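Local coordinates for protein sialidase B (Streptococcus pneumoniae TIGR4, PDB 4XJA) that hydrolyses alpha-2,3-, alpha-2,6- and alpha-2,8-glycosidic linkages that hold terminal sialic acid on oligosaccharides, glycoproteins and glycolipids, at residues S222-Y227 with F287-I292. The protein carries 1 engineered substitution. Residues are numbered along the deposited sequence; the frame is centred on the assembly and turned at random.
With SFJ ((2R,3R,4R,5R,6R)-5-acetamido-2,3-difluoro-4-hydroxy-6-[(1R,2R)-1,2,3-trihydroxypropyl]tetrahydro-2H-pyran-2-carboxylic acid), chain F.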
# COMPACT_ATOMS: atom_id res chain seq x y z
N SER A 222 -10.30 -3.21 1.98
CA SER A 222 -9.74 -2.49 3.11
C SER A 222 -8.28 -2.14 2.85
O SER A 222 -7.66 -2.65 1.90
CB SER A 222 -9.88 -3.27 4.43
OG SER A 222 -9.22 -4.52 4.38
N ILE A 223 -7.73 -1.26 3.67
CA ILE A 223 -6.38 -0.78 3.44
C ILE A 223 -5.84 -0.07 4.68
O ILE A 223 -6.61 0.42 5.51
CB ILE A 223 -6.35 0.20 2.25
CG1 ILE A 223 -4.93 0.41 1.73
CG2 ILE A 223 -6.97 1.53 2.64
CD1 ILE A 223 -4.80 0.24 0.24
N ASP A 224 -4.52 -0.03 4.82
CA ASP A 224 -3.87 0.84 5.79
C ASP A 224 -3.88 2.24 5.21
O ASP A 224 -3.25 2.47 4.18
CB ASP A 224 -2.40 0.46 5.95
CG ASP A 224 -2.17 -0.73 6.86
OD1 ASP A 224 -3.06 -1.60 7.02
OD2 ASP A 224 -1.05 -0.79 7.40
N ALA A 225 -4.58 3.17 5.85
CA ALA A 225 -4.40 4.59 5.51
C ALA A 225 -3.22 5.11 6.35
O ALA A 225 -3.35 5.32 7.56
CB ALA A 225 -5.67 5.39 5.78
N ARG A 226 -2.06 5.28 5.71
CA ARG A 226 -0.82 5.59 6.43
C ARG A 226 -0.48 7.08 6.31
O ARG A 226 -0.26 7.60 5.22
CB ARG A 226 0.33 4.71 5.92
CG ARG A 226 0.07 3.20 6.13
CD ARG A 226 1.34 2.37 6.01
NE ARG A 226 1.12 0.97 6.42
CZ ARG A 226 2.06 0.04 6.47
NH1 ARG A 226 3.32 0.32 6.13
NH2 ARG A 226 1.76 -1.18 6.86
N TYR A 227 -0.43 7.75 7.46
CA TYR A 227 -0.28 9.19 7.46
C TYR A 227 1.17 9.64 7.46
O TYR A 227 1.53 10.61 6.79
CB TYR A 227 -1.09 9.81 8.61
CG TYR A 227 -2.57 9.55 8.44
CD1 TYR A 227 -3.13 8.34 8.83
CD2 TYR A 227 -3.40 10.49 7.84
CE1 TYR A 227 -4.47 8.07 8.64
CE2 TYR A 227 -4.75 10.24 7.65
CZ TYR A 227 -5.27 9.02 8.05
OH TYR A 227 -6.60 8.75 7.86
N PHE A 287 -3.37 1.36 13.79
CA PHE A 287 -3.84 0.04 13.37
C PHE A 287 -3.00 -0.38 12.18
O PHE A 287 -2.49 0.47 11.46
CB PHE A 287 -5.31 0.12 12.94
CG PHE A 287 -6.24 0.53 14.04
CD1 PHE A 287 -6.76 -0.41 14.91
CD2 PHE A 287 -6.58 1.87 14.22
CE1 PHE A 287 -7.61 -0.03 15.94
CE2 PHE A 287 -7.43 2.25 15.23
CZ PHE A 287 -7.95 1.30 16.10
N ILE A 288 -2.83 -1.68 11.95
CA ILE A 288 -2.00 -2.11 10.82
C ILE A 288 -2.33 -3.55 10.42
O ILE A 288 -2.60 -4.37 11.29
CB ILE A 288 -0.48 -1.93 11.16
CG1 ILE A 288 0.42 -2.39 10.01
CG2 ILE A 288 -0.10 -2.63 12.47
CD1 ILE A 288 1.87 -2.00 10.23
N ASP A 289 -2.33 -3.81 9.12
CA ASP A 289 -2.58 -5.15 8.56
C ASP A 289 -4.00 -5.65 8.81
O ASP A 289 -4.26 -6.33 9.80
CB ASP A 289 -1.56 -6.17 9.08
CG ASP A 289 -0.14 -5.89 8.62
OD1 ASP A 289 0.05 -5.01 7.75
OD2 ASP A 289 0.80 -6.56 9.11
N SER A 290 -4.92 -5.34 7.90
CA SER A 290 -6.31 -5.75 8.06
C SER A 290 -6.63 -6.98 7.23
O SER A 290 -5.89 -7.35 6.30
CB SER A 290 -7.28 -4.61 7.72
OG SER A 290 -7.10 -4.10 6.40
N SER A 291 -7.75 -7.62 7.56
CA SER A 291 -8.18 -8.84 6.89
C SER A 291 -9.70 -8.88 7.05
O SER A 291 -10.21 -8.47 8.09
CB SER A 291 -7.54 -10.05 7.55
OG SER A 291 -7.76 -11.22 6.79
N ILE A 292 -10.40 -9.37 6.03
CA ILE A 292 -11.86 -9.33 5.99
C ILE A 292 -12.45 -10.73 5.78
O ILE A 292 -11.85 -11.56 5.09
CB ILE A 292 -12.36 -8.47 4.80
CG1 ILE A 292 -11.92 -7.02 4.93
CG2 ILE A 292 -13.89 -8.50 4.67
CD1 ILE A 292 -12.28 -6.22 3.67
C11 SFJ F . 2.70 -5.68 11.89
C9 SFJ F . 8.50 -6.91 9.77
C10 SFJ F . 3.69 -5.19 10.84
C1 SFJ F . 6.61 -5.69 4.79
C7 SFJ F . 6.77 -5.40 9.09
C4 SFJ F . 3.51 -4.95 7.14
C3 SFJ F . 4.49 -4.54 5.97
C5 SFJ F . 4.30 -5.10 8.46
C6 SFJ F . 5.52 -6.00 8.31
C2 SFJ F . 5.98 -5.28 6.16
N5 SFJ F . 3.47 -5.55 9.56
O10 SFJ F . 4.61 -4.48 11.18
O9 SFJ F . 8.48 -6.25 11.00
O1A SFJ F . 7.27 -6.74 4.75
O8 SFJ F . 8.35 -6.52 7.51
O7 SFJ F . 6.86 -3.98 9.22
O4 SFJ F . 2.44 -4.12 7.29
O6 SFJ F . 5.81 -6.35 7.00
FAI SFJ F . 4.57 -3.48 5.97
FAJ SFJ F . 6.92 -4.56 6.57
O1B SFJ F . 6.46 -4.84 3.91
C8 SFJ F . 8.20 -5.90 8.75
O HOH W 1 -4.66 -3.30 5.71
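Asp224 reaches from its strand to the backbone of 287-292, where OD1 takes the N-H of Asp289 at 3.1 Å with its syn lone pair. A water extends this link, donating to OD1 and accepting from Ser290 N. The other carboxylate oxygen, OD2, faces Arg226 in a side-on salt bridge: NE at 3.0 Å and NH2 at 2.9 Å both donate to Asp224 OD2, which lies in the guanidinium plane and offers NE its anti lone pair. A short acid suits this place, since it joins a backbone amide to an arginine and probably offsets the latter's charge.

The two strands run antiparallel (169°) in different sheets, neighbouring blades of the six-bladed sialidase propeller. The C-terminal end of 222-226 and the N-terminal half of 287-292 reach the active site, where Arg207 touches the Arg226 side chain and also hydrogen-bonds the ligand.

There the bound difluoro sialic acid analogue is held from both strands. Its O4 donates to Asp289 OD1 at 2.6 Å and receives a weak bond from Arg226 NH2, while its N5 gives a hydrogen to Asp289 OD2 at 2.9 Å. One carboxylate thus reads both the hydroxyl and the acetamido group.

Ile288 makes van der Waals contact with the Asp224-Arg226 pair: CG1 anti to the backbone N (chi1 179°) and an extended chain beyond it bring CD1 to 3.5 Å from Arg226 NH2. Farther along, the short side chains of Ser222 and Ser290 point across and bridge the strands, their OG atoms hydrogen-bonded at 3.0 Å, Ser222 OG also bonding Thr210, with Ile292 CD1 packed against Ser222.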